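Local coordinates for flavin-nucleotide-binding protein (Azotobacter vinelandii, PDB 6RK0) that binds FAD and heme b as a flavocytochrome and probably works as a low-potential terminal oxidase associated with the iron-only nitrogenase, at residues A[35-47]-A[58-70]. Sequence-based numbering, arbitrary orientation.
Sequences VKAILDATPLAHV and TPTFFWREGDRVY. With FAD (flavin-adenine dinucleotide), chain F.
The ring of Phe62 is tucked beneath the loop between helix 32-40 and strand 44-51, its CD1 meeting Ala45 CB at 3.5 Å and its CE2 resting on Leu39 CD2. Phe62 CG lies between its own backbone N and carbonyl carbon (chi1 75°), which swings the ring back under the loop, where CZ comes within 3.3 Å of Leu39 O. In the conformer given here, Pro43 CB sits over one face of the Phe61 ring, 3.8 Å from its centroid. At the outer end, Arg64 holds Asp40 side-on: NE reaches OD1 at 2.8 Å and NH2 reaches OD2 on its syn lone pair, the two planes 26° apart. NH1 bonds Gly66 O, and the Lys36 aliphatic chain crosses one guanidinium face. A leucine in place of Arg64 would probably leave the Asp40 carboxylate without its mate. Strands 44-47 and 58-61 pair antiparallel, Ala45 N to Thr60 O at 2.9 Å; Phe61 N donates to flavin O4, and Pro59 O accepts from ribityl O2'. Helix 32-40 packs against the hairpin of strands 54-65 and 68-74, in a fold consistent with the FMN-binding split barrel, with strand 88-100 behind Leu39 and Phe62 and the second subunit against His46.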
# COMPACT_ATOMS: atom_id res chain seq x y z
N VAL A 35 15.10 6.96 -5.83
CA VAL A 35 14.60 5.59 -5.87
C VAL A 35 14.98 4.87 -4.59
O VAL A 35 14.16 4.26 -3.91
CB VAL A 35 15.14 4.86 -7.12
CG1 VAL A 35 14.85 3.38 -7.10
CG2 VAL A 35 14.64 5.53 -8.40
N LYS A 36 16.29 4.90 -4.27
CA LYS A 36 16.78 4.21 -3.08
C LYS A 36 16.19 4.78 -1.80
O LYS A 36 15.88 4.03 -0.87
CB LYS A 36 18.32 4.26 -3.03
CG LYS A 36 18.95 3.43 -4.10
CD LYS A 36 20.48 3.55 -4.06
CE LYS A 36 21.13 2.68 -5.12
NZ LYS A 36 22.62 2.74 -4.95
N ALA A 37 16.03 6.10 -1.72
CA ALA A 37 15.51 6.69 -0.50
C ALA A 37 14.07 6.27 -0.24
O ALA A 37 13.68 6.07 0.92
CB ALA A 37 15.60 8.21 -0.54
N ILE A 38 13.26 6.12 -1.29
CA ILE A 38 11.89 5.65 -1.08
C ILE A 38 11.89 4.18 -0.71
O ILE A 38 11.23 3.76 0.25
CB ILE A 38 11.03 5.95 -2.32
CG1 ILE A 38 10.96 7.46 -2.61
CG2 ILE A 38 9.64 5.38 -2.15
CD1 ILE A 38 10.31 7.86 -3.92
N LEU A 39 12.65 3.37 -1.45
CA LEU A 39 12.71 1.94 -1.15
C LEU A 39 13.22 1.68 0.27
O LEU A 39 12.79 0.73 0.93
CB LEU A 39 13.61 1.25 -2.15
CG LEU A 39 13.12 1.23 -3.61
CD1 LEU A 39 14.20 0.63 -4.48
CD2 LEU A 39 11.80 0.44 -3.73
N ASP A 40 14.14 2.51 0.75
CA ASP A 40 14.75 2.28 2.05
C ASP A 40 13.85 2.73 3.19
O ASP A 40 14.13 2.39 4.34
CB ASP A 40 16.09 2.99 2.14
CG ASP A 40 17.16 2.37 1.25
OD1 ASP A 40 16.94 1.25 0.74
OD2 ASP A 40 18.22 3.03 1.08
N ALA A 41 12.79 3.48 2.92
CA ALA A 41 11.94 4.06 3.94
C ALA A 41 10.85 3.14 4.46
O ALA A 41 10.23 3.47 5.48
CB ALA A 41 11.31 5.34 3.43
N THR A 42 10.59 2.01 3.81
CA THR A 42 9.42 1.22 4.11
C THR A 42 9.66 -0.22 3.69
O THR A 42 10.35 -0.46 2.71
CB THR A 42 8.18 1.80 3.40
OG1 THR A 42 7.07 0.97 3.73
CG2 THR A 42 8.35 1.88 1.89
N PRO A 43 9.04 -1.19 4.38
CA PRO A 43 9.15 -2.59 3.97
C PRO A 43 8.02 -3.06 3.08
O PRO A 43 8.09 -4.22 2.65
CB PRO A 43 9.08 -3.33 5.31
CG PRO A 43 8.12 -2.49 6.11
CD PRO A 43 8.43 -1.06 5.72
N LEU A 44 6.99 -2.24 2.84
CA LEU A 44 5.77 -2.75 2.22
C LEU A 44 5.67 -2.38 0.75
O LEU A 44 5.57 -1.17 0.41
CB LEU A 44 4.53 -2.24 2.97
CG LEU A 44 3.18 -2.66 2.41
CD1 LEU A 44 3.03 -4.18 2.38
CD2 LEU A 44 2.04 -2.01 3.18
N ALA A 45 5.61 -3.40 -0.11
CA ALA A 45 5.42 -3.26 -1.56
C ALA A 45 4.11 -3.89 -1.98
O ALA A 45 3.52 -4.69 -1.25
CB ALA A 45 6.57 -3.93 -2.30
N HIS A 46 3.74 -3.61 -3.22
CA HIS A 46 2.61 -4.25 -3.88
C HIS A 46 3.08 -4.70 -5.25
O HIS A 46 3.48 -3.89 -6.09
CB HIS A 46 1.42 -3.27 -3.99
CG HIS A 46 0.79 -2.98 -2.67
ND1 HIS A 46 1.31 -2.08 -1.77
CD2 HIS A 46 -0.26 -3.57 -2.04
CE1 HIS A 46 0.59 -2.14 -0.66
NE2 HIS A 46 -0.37 -3.03 -0.79
N VAL A 47 3.05 -6.01 -5.49
CA VAL A 47 3.58 -6.62 -6.71
C VAL A 47 2.43 -6.95 -7.65
O VAL A 47 1.49 -7.67 -7.24
CB VAL A 47 4.42 -7.87 -6.40
CG1 VAL A 47 4.84 -8.58 -7.69
CG2 VAL A 47 5.63 -7.50 -5.57
N THR A 58 -0.37 -8.13 -5.17
CA THR A 58 -0.04 -8.86 -3.95
C THR A 58 0.74 -7.97 -3.00
O THR A 58 1.87 -7.57 -3.35
CB THR A 58 0.76 -10.11 -4.29
OG1 THR A 58 -0.01 -10.95 -5.15
CG2 THR A 58 1.14 -10.88 -3.02
N PRO A 59 0.23 -7.68 -1.80
CA PRO A 59 1.05 -6.97 -0.81
C PRO A 59 2.14 -7.89 -0.29
O PRO A 59 1.88 -9.08 -0.04
CB PRO A 59 0.06 -6.63 0.30
CG PRO A 59 -1.20 -7.27 -0.01
CD PRO A 59 -1.12 -7.99 -1.29
N THR A 60 3.35 -7.36 -0.13
CA THR A 60 4.44 -8.20 0.38
C THR A 60 5.52 -7.32 0.98
O THR A 60 5.68 -6.16 0.60
CB THR A 60 4.97 -9.08 -0.75
OG1 THR A 60 5.82 -10.07 -0.19
CG2 THR A 60 5.71 -8.26 -1.84
N PHE A 61 6.30 -7.88 1.90
CA PHE A 61 7.51 -7.21 2.36
C PHE A 61 8.59 -7.28 1.29
O PHE A 61 8.60 -8.20 0.45
CB PHE A 61 8.00 -7.82 3.68
CG PHE A 61 7.43 -7.11 4.91
CD1 PHE A 61 6.15 -6.48 4.88
CD2 PHE A 61 8.22 -6.90 6.00
CE1 PHE A 61 5.63 -5.82 6.01
CE2 PHE A 61 7.71 -6.28 7.14
CZ PHE A 61 6.43 -5.72 7.15
N PHE A 62 9.54 -6.33 1.33
CA PHE A 62 10.70 -6.39 0.45
C PHE A 62 11.88 -5.76 1.14
O PHE A 62 11.73 -5.00 2.11
CB PHE A 62 10.45 -5.68 -0.90
CG PHE A 62 10.47 -4.18 -0.78
CD1 PHE A 62 9.41 -3.48 -0.22
CD2 PHE A 62 11.63 -3.48 -1.07
CE1 PHE A 62 9.48 -2.13 -0.00
CE2 PHE A 62 11.71 -2.11 -0.85
CZ PHE A 62 10.64 -1.44 -0.32
N TRP A 63 13.07 -6.07 0.62
CA TRP A 63 14.28 -5.43 1.11
C TRP A 63 15.19 -5.12 -0.07
O TRP A 63 15.12 -5.78 -1.11
CB TRP A 63 14.99 -6.25 2.20
CG TRP A 63 15.59 -7.54 1.78
CD1 TRP A 63 16.93 -7.79 1.60
CD2 TRP A 63 14.92 -8.81 1.54
NE1 TRP A 63 17.11 -9.10 1.26
CE2 TRP A 63 15.92 -9.76 1.23
CE3 TRP A 63 13.59 -9.24 1.59
CZ2 TRP A 63 15.60 -11.12 0.98
CZ3 TRP A 63 13.28 -10.59 1.37
CH2 TRP A 63 14.29 -11.50 1.04
N ARG A 64 16.05 -4.12 0.08
CA ARG A 64 16.97 -3.73 -0.97
C ARG A 64 18.38 -4.14 -0.60
O ARG A 64 18.82 -3.96 0.55
CB ARG A 64 16.95 -2.21 -1.18
CG ARG A 64 17.81 -1.76 -2.35
CD ARG A 64 17.78 -0.27 -2.61
NE ARG A 64 18.39 0.55 -1.57
CZ ARG A 64 19.68 0.85 -1.52
NH1 ARG A 64 20.54 0.35 -2.42
NH2 ARG A 64 20.11 1.68 -0.60
N GLU A 65 19.10 -4.69 -1.57
CA GLU A 65 20.56 -4.87 -1.46
C GLU A 65 21.17 -4.26 -2.72
O GLU A 65 20.99 -4.79 -3.82
CB GLU A 65 20.95 -6.35 -1.34
CG GLU A 65 20.31 -7.05 -0.19
CD GLU A 65 20.79 -8.48 -0.03
OE1 GLU A 65 21.85 -8.86 -0.64
OE2 GLU A 65 20.13 -9.25 0.73
N GLY A 66 21.84 -3.12 -2.56
CA GLY A 66 22.44 -2.49 -3.73
C GLY A 66 21.40 -2.17 -4.78
O GLY A 66 20.39 -1.50 -4.50
N ASP A 67 21.61 -2.65 -5.99
CA ASP A 67 20.77 -2.31 -7.12
C ASP A 67 19.63 -3.30 -7.39
O ASP A 67 19.07 -3.30 -8.49
CB ASP A 67 21.61 -2.12 -8.39
CG ASP A 67 22.35 -3.39 -8.84
OD1 ASP A 67 22.19 -4.49 -8.28
OD2 ASP A 67 23.14 -3.26 -9.80
N ARG A 68 19.25 -4.11 -6.40
CA ARG A 68 18.12 -5.01 -6.55
C ARG A 68 17.27 -4.99 -5.28
O ARG A 68 17.78 -4.77 -4.16
CB ARG A 68 18.52 -6.46 -6.82
CG ARG A 68 19.46 -6.59 -8.04
CD ARG A 68 19.79 -8.02 -8.39
NE ARG A 68 18.65 -8.74 -8.91
CZ ARG A 68 18.20 -8.64 -10.16
NH1 ARG A 68 18.78 -7.84 -11.07
NH2 ARG A 68 17.14 -9.35 -10.52
N VAL A 69 15.97 -5.25 -5.45
CA VAL A 69 15.08 -5.53 -4.33
C VAL A 69 14.70 -6.99 -4.36
O VAL A 69 14.71 -7.64 -5.41
CB VAL A 69 13.82 -4.64 -4.31
CG1 VAL A 69 14.19 -3.20 -4.03
CG2 VAL A 69 12.99 -4.84 -5.55
N TYR A 70 14.35 -7.49 -3.18
CA TYR A 70 14.10 -8.89 -2.93
C TYR A 70 12.79 -9.05 -2.17
O TYR A 70 12.43 -8.19 -1.36
CB TYR A 70 15.22 -9.50 -2.03
CG TYR A 70 16.58 -9.48 -2.70
CD1 TYR A 70 17.33 -8.31 -2.78
CD2 TYR A 70 17.10 -10.64 -3.29
CE1 TYR A 70 18.58 -8.29 -3.43
CE2 TYR A 70 18.34 -10.62 -3.93
CZ TYR A 70 19.06 -9.44 -4.01
OH TYR A 70 20.27 -9.47 -4.64
PA FAD F . -3.30 -17.85 -3.02
O1A FAD F . -3.88 -18.37 -1.77
O2A FAD F . -2.78 -18.82 -4.02
O5B FAD F . -4.31 -16.86 -3.74
C5B FAD F . -5.65 -17.32 -4.04
C4B FAD F . -6.62 -16.20 -3.80
O4B FAD F . -6.58 -15.81 -2.41
C3B FAD F . -6.32 -14.91 -4.55
O3B FAD F . -6.72 -14.96 -5.92
C2B FAD F . -7.08 -13.88 -3.70
O2B FAD F . -8.45 -13.88 -4.06
C1B FAD F . -6.91 -14.44 -2.28
N9A FAD F . -5.82 -13.78 -1.55
C8A FAD F . -4.49 -14.09 -1.58
N7A FAD F . -3.75 -13.27 -0.87
C5A FAD F . -4.65 -12.36 -0.34
C6A FAD F . -4.49 -11.23 0.49
N6A FAD F . -3.31 -10.79 0.95
N1A FAD F . -5.60 -10.52 0.79
C2A FAD F . -6.79 -10.93 0.32
N3A FAD F . -7.05 -11.98 -0.47
C4A FAD F . -5.93 -12.65 -0.77
N1 FAD F . 3.30 -12.97 1.60
C2 FAD F . 4.57 -13.47 1.44
O2 FAD F . 4.77 -14.55 0.90
N3 FAD F . 5.64 -12.75 1.88
C4 FAD F . 5.57 -11.51 2.49
O4 FAD F . 6.60 -10.89 2.79
C4X FAD F . 4.22 -11.03 2.72
N5 FAD F . 4.07 -9.87 3.36
C5X FAD F . 2.77 -9.36 3.46
C6 FAD F . 2.58 -8.11 4.06
C7 FAD F . 1.30 -7.56 4.17
C7M FAD F . 1.12 -6.22 4.85
C8 FAD F . 0.19 -8.28 3.70
C8M FAD F . -1.20 -7.72 3.76
C9 FAD F . 0.38 -9.54 3.12
C9A FAD F . 1.66 -10.09 3.01
N10 FAD F . 1.88 -11.37 2.45
C10 FAD F . 3.15 -11.82 2.22
C1' FAD F . 0.78 -12.21 1.96
C2' FAD F . 0.52 -12.04 0.47
O2' FAD F . -0.22 -10.86 0.24
C3' FAD F . -0.25 -13.23 -0.09
O3' FAD F . -1.48 -13.36 0.62
C4' FAD F . 0.51 -14.55 -0.03
O4' FAD F . 1.83 -14.37 -0.55
C5' FAD F . -0.21 -15.65 -0.77
O5' FAD F . -0.39 -15.24 -2.15
P FAD F . -0.80 -16.28 -3.24
O1P FAD F . 0.19 -17.41 -3.31
O2P FAD F . -1.08 -15.50 -4.50
O3P FAD F . -2.17 -16.82 -2.63
O HOH W 1 0.61 -10.30 -7.80